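Local coordinates for DegT/DnrJ/EryC1/StrS aminotransferase (Brucella abortus 2308, PDB 4QGR), which probably transfers amino groups with the help of pyridoxal-5'-phosphate, as a dimeric member of the DegT/DnrJ/EryC1/StrS aminotransferase family, at residues A[218-230]-A[235-247]. Residues are numbered along the deposited sequence; the frame is centred on the assembly and turned at random.
Sequences ADTLRSVLFHGKG and DNVRIGINSRLDT. With PLP (pyridoxal-5'-phosphate), chain G; ACT (acetate ion), chain D.
Arg238 NH1 donates to Ser223 OG over 2.8 Å, with the oxygen only 1° out of the guanidinium plane. The serine hydroxyl in turn donates to Lys229 O, so it ties Arg238 to the Phe226-Lys229 turn. Farther along, the backbones are joined by Ile241 N to Val224 O at 2.8 Å, a nearly straight bond (173°), by Ser243 N to Leu225 O, and by His227 N to Ile241 O at 2.8 Å. Gly228, in that type I' turn with positive phi, accepts from Val237 N and lets its CA come within 3.3 Å of Arg238 O. Arg244 NH1 and NH2 each donate to one oxygen of an acetate, probably from the crystallisation liquor. In the second subunit, Asp206 salt-bridges Arg244 and Glu97 bonds His227 ND1. Asn242 ND2 donates to O2P of the pyridoxal phosphate held by Lys199 and Ser194 of that subunit (2.8 Å), so residues 235-247 contribute to its cofactor site, consistent with an active site at the dimer interface.

The bend of Arg238 at chi3 (63°) lays one guanidinium face under Thr220 CG2, while its CD meets Val224 CG2 at 3.6 Å. Ile241 O lies over one face of the His227 ring, and Arg244 NH1 passes Phe226 CE1 at 3.7 Å.

Behind the contact, Leu225 rests on Ile61 of strand 59-63 and, with Val224, on Met72 of helix 68-76, while residues 235-247 lead into helix 247-278.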
# COMPACT_ATOMS: atom_id res chain seq x y z
N ALA A 218 -9.36 12.05 -12.25
CA ALA A 218 -9.09 10.62 -12.44
C ALA A 218 -7.67 10.41 -13.04
O ALA A 218 -6.95 9.54 -12.62
CB ALA A 218 -10.16 10.00 -13.35
N ASP A 219 -7.30 11.21 -14.03
CA ASP A 219 -5.99 11.05 -14.69
C ASP A 219 -4.88 11.31 -13.69
O ASP A 219 -3.87 10.62 -13.69
CB ASP A 219 -5.85 12.05 -15.83
CG ASP A 219 -6.67 11.68 -17.06
OD1 ASP A 219 -7.13 10.54 -17.19
OD2 ASP A 219 -6.84 12.57 -17.94
N THR A 220 -5.08 12.32 -12.86
CA THR A 220 -4.10 12.68 -11.84
C THR A 220 -3.99 11.57 -10.82
O THR A 220 -2.90 11.24 -10.37
CB THR A 220 -4.43 14.06 -11.20
OG1 THR A 220 -4.51 15.07 -12.26
CG2 THR A 220 -3.38 14.43 -10.30
N LEU A 221 -5.12 10.98 -10.45
CA LEU A 221 -5.09 9.88 -9.44
C LEU A 221 -4.33 8.66 -10.01
O LEU A 221 -3.58 7.98 -9.31
CB LEU A 221 -6.49 9.48 -8.98
CG LEU A 221 -7.15 10.56 -8.14
CD1 LEU A 221 -8.61 10.21 -7.93
CD2 LEU A 221 -6.46 10.76 -6.80
N ARG A 222 -4.51 8.41 -11.30
CA ARG A 222 -3.85 7.28 -11.93
C ARG A 222 -2.35 7.52 -12.03
O ARG A 222 -1.57 6.56 -12.04
CB ARG A 222 -4.44 6.94 -13.30
CG ARG A 222 -5.89 6.42 -13.23
CD ARG A 222 -6.36 5.83 -14.56
NE ARG A 222 -7.82 5.65 -14.63
CZ ARG A 222 -8.48 4.63 -14.07
NH1 ARG A 222 -7.83 3.70 -13.36
NH2 ARG A 222 -9.79 4.57 -14.19
N SER A 223 -1.95 8.79 -12.11
CA SER A 223 -0.55 9.13 -12.07
C SER A 223 0.01 8.93 -10.66
O SER A 223 1.02 8.29 -10.49
CB SER A 223 -0.37 10.59 -12.53
OG SER A 223 0.93 11.09 -12.26
N VAL A 224 -0.68 9.46 -9.66
CA VAL A 224 -0.20 9.43 -8.30
C VAL A 224 0.01 8.00 -7.79
O VAL A 224 0.97 7.73 -7.06
CB VAL A 224 -1.16 10.22 -7.35
CG1 VAL A 224 -0.84 10.00 -5.88
CG2 VAL A 224 -1.07 11.71 -7.66
N LEU A 225 -0.88 7.08 -8.17
CA LEU A 225 -0.77 5.72 -7.65
C LEU A 225 0.35 4.94 -8.28
O LEU A 225 0.70 3.86 -7.78
CB LEU A 225 -2.10 4.97 -7.78
CG LEU A 225 -2.54 4.59 -9.20
CD1 LEU A 225 -1.91 3.31 -9.69
CD2 LEU A 225 -4.04 4.45 -9.25
N PHE A 226 0.95 5.47 -9.35
CA PHE A 226 2.11 4.86 -9.98
C PHE A 226 3.26 5.83 -10.04
O PHE A 226 3.73 6.23 -11.13
CB PHE A 226 1.76 4.26 -11.35
CG PHE A 226 2.93 3.54 -12.02
CD1 PHE A 226 3.84 2.81 -11.28
CD2 PHE A 226 3.12 3.63 -13.40
CE1 PHE A 226 4.90 2.16 -11.89
CE2 PHE A 226 4.19 2.97 -14.02
CZ PHE A 226 5.08 2.24 -13.26
N HIS A 227 3.68 6.27 -8.84
CA HIS A 227 4.83 7.18 -8.67
C HIS A 227 4.77 8.49 -9.45
O HIS A 227 5.80 9.04 -9.84
CB HIS A 227 6.13 6.44 -9.04
CG HIS A 227 6.30 5.16 -8.31
ND1 HIS A 227 6.61 5.11 -6.97
CD2 HIS A 227 6.13 3.88 -8.71
CE1 HIS A 227 6.64 3.85 -6.58
NE2 HIS A 227 6.36 3.09 -7.62
N GLY A 228 3.58 9.03 -9.65
CA GLY A 228 3.43 10.32 -10.30
C GLY A 228 3.84 10.33 -11.78
O GLY A 228 4.36 11.34 -12.27
N LYS A 229 3.60 9.19 -12.45
CA LYS A 229 3.89 9.02 -13.88
C LYS A 229 3.31 10.15 -14.69
O LYS A 229 2.18 10.56 -14.49
CB LYS A 229 3.28 7.70 -14.37
CG LYS A 229 3.66 7.32 -15.79
CD LYS A 229 2.74 6.25 -16.36
CE LYS A 229 3.14 5.89 -17.79
NZ LYS A 229 3.03 7.06 -18.73
N GLY A 230 4.10 10.64 -15.64
CA GLY A 230 3.62 11.68 -16.56
C GLY A 230 3.04 11.10 -17.83
O GLY A 230 2.67 9.93 -17.87
N ASP A 235 9.14 9.72 -17.49
CA ASP A 235 9.25 11.00 -16.75
C ASP A 235 8.12 11.18 -15.75
O ASP A 235 6.99 11.47 -16.12
CB ASP A 235 9.28 12.21 -17.71
CG ASP A 235 9.54 13.55 -16.99
OD1 ASP A 235 10.58 13.71 -16.32
OD2 ASP A 235 8.69 14.46 -17.08
N ASN A 236 8.44 11.03 -14.47
CA ASN A 236 7.50 11.38 -13.41
C ASN A 236 7.37 12.89 -13.21
O ASN A 236 8.37 13.60 -13.05
CB ASN A 236 7.93 10.69 -12.12
CG ASN A 236 7.86 9.17 -12.23
OD1 ASN A 236 7.12 8.63 -13.06
ND2 ASN A 236 8.62 8.49 -11.39
N VAL A 237 6.13 13.36 -13.22
CA VAL A 237 5.83 14.80 -13.15
C VAL A 237 5.42 15.27 -11.77
O VAL A 237 5.32 16.47 -11.52
CB VAL A 237 4.70 15.21 -14.13
CG1 VAL A 237 5.17 15.06 -15.56
CG2 VAL A 237 3.42 14.41 -13.92
N ARG A 238 5.13 14.34 -10.87
CA ARG A 238 4.76 14.69 -9.51
C ARG A 238 5.24 13.60 -8.56
O ARG A 238 5.59 12.50 -8.98
CB ARG A 238 3.24 14.90 -9.41
CG ARG A 238 2.41 13.69 -9.86
CD ARG A 238 0.90 13.92 -9.74
NE ARG A 238 0.42 14.99 -10.61
CZ ARG A 238 0.15 14.91 -11.91
NH1 ARG A 238 0.28 13.79 -12.59
NH2 ARG A 238 -0.24 16.01 -12.56
N ILE A 239 5.24 13.93 -7.27
CA ILE A 239 5.49 12.96 -6.23
C ILE A 239 4.27 12.06 -6.17
O ILE A 239 3.11 12.54 -6.11
CB ILE A 239 5.68 13.63 -4.85
CG1 ILE A 239 6.88 14.61 -4.86
CG2 ILE A 239 5.79 12.57 -3.78
CD1 ILE A 239 8.18 14.07 -5.42
N GLY A 240 4.52 10.76 -6.14
CA GLY A 240 3.43 9.78 -5.96
C GLY A 240 3.75 8.68 -4.96
O GLY A 240 4.64 8.84 -4.11
N ILE A 241 3.00 7.57 -5.08
CA ILE A 241 3.18 6.40 -4.24
C ILE A 241 3.06 5.13 -5.10
O ILE A 241 2.92 5.22 -6.34
CB ILE A 241 2.18 6.40 -3.08
CG1 ILE A 241 0.73 6.41 -3.60
CG2 ILE A 241 2.40 7.58 -2.14
CD1 ILE A 241 -0.27 6.18 -2.48
N ASN A 242 3.13 3.96 -4.46
CA ASN A 242 2.80 2.73 -5.15
C ASN A 242 1.50 2.23 -4.56
O ASN A 242 1.52 1.68 -3.47
CB ASN A 242 3.87 1.66 -4.92
CG ASN A 242 3.53 0.33 -5.58
OD1 ASN A 242 2.49 0.16 -6.20
ND2 ASN A 242 4.42 -0.63 -5.43
N SER A 243 0.40 2.35 -5.30
CA SER A 243 -0.89 1.93 -4.74
C SER A 243 -1.80 1.31 -5.78
O SER A 243 -2.66 1.98 -6.35
CB SER A 243 -1.58 3.10 -4.07
OG SER A 243 -2.74 2.69 -3.40
N ARG A 244 -1.60 0.01 -6.01
CA ARG A 244 -2.33 -0.76 -7.02
C ARG A 244 -3.17 -1.84 -6.36
O ARG A 244 -2.77 -2.44 -5.35
CB ARG A 244 -1.34 -1.39 -8.01
CG ARG A 244 -0.56 -0.36 -8.81
CD ARG A 244 0.48 -0.99 -9.74
NE ARG A 244 1.61 -1.55 -9.02
CZ ARG A 244 2.88 -1.46 -9.38
NH1 ARG A 244 3.24 -0.81 -10.49
NH2 ARG A 244 3.79 -2.07 -8.67
N LEU A 245 -4.34 -2.10 -6.95
CA LEU A 245 -5.10 -3.32 -6.63
C LEU A 245 -4.53 -4.50 -7.40
O LEU A 245 -4.45 -4.44 -8.66
CB LEU A 245 -6.55 -3.13 -7.01
CG LEU A 245 -7.55 -4.26 -6.73
CD1 LEU A 245 -7.74 -4.38 -5.26
CD2 LEU A 245 -8.89 -3.98 -7.41
N ASP A 246 -4.15 -5.56 -6.68
CA ASP A 246 -3.53 -6.72 -7.34
C ASP A 246 -4.57 -7.37 -8.28
O ASP A 246 -5.77 -7.43 -7.96
CB ASP A 246 -3.14 -7.81 -6.34
CG ASP A 246 -2.05 -7.43 -5.38
OD1 ASP A 246 -1.21 -6.48 -5.63
OD2 ASP A 246 -2.01 -8.15 -4.32
N THR A 247 -4.11 -7.88 -9.41
CA THR A 247 -4.98 -8.59 -10.35
C THR A 247 -5.73 -9.71 -9.64
O THR A 247 -6.92 -9.91 -9.83
CB THR A 247 -4.16 -9.21 -11.48
OG1 THR A 247 -3.32 -8.21 -12.08
CG2 THR A 247 -5.09 -9.77 -12.56
N1 PLP G . 13.86 0.53 -5.09
C2 PLP G . 14.31 -0.01 -6.25
C2A PLP G . 15.79 -0.01 -6.57
C3 PLP G . 13.35 -0.66 -7.18
O3 PLP G . 13.77 -1.24 -8.32
C4 PLP G . 11.91 -0.63 -6.85
C4A PLP G . 10.88 -1.28 -7.67
O4A PLP G . 11.22 -2.07 -8.50
C5 PLP G . 11.54 -0.02 -5.57
C6 PLP G . 12.55 0.55 -4.77
C5A PLP G . 10.05 0.04 -5.21
O4P PLP G . 9.54 -1.28 -4.95
P PLP G . 8.00 -1.58 -5.25
O1P PLP G . 7.75 -2.88 -4.50
O2P PLP G . 7.12 -0.41 -4.81
O3P PLP G . 7.98 -1.76 -6.78
C ACT D . 7.00 -1.15 -9.93
O ACT D . 6.21 -0.71 -10.81
OXT ACT D . 6.69 -1.18 -8.73
CH3 ACT D . 8.36 -1.67 -10.32
O HOH W 1 2.15 1.62 -8.53
O HOH W 2 5.84 6.02 -12.73
O HOH W 3 0.31 12.75 -15.58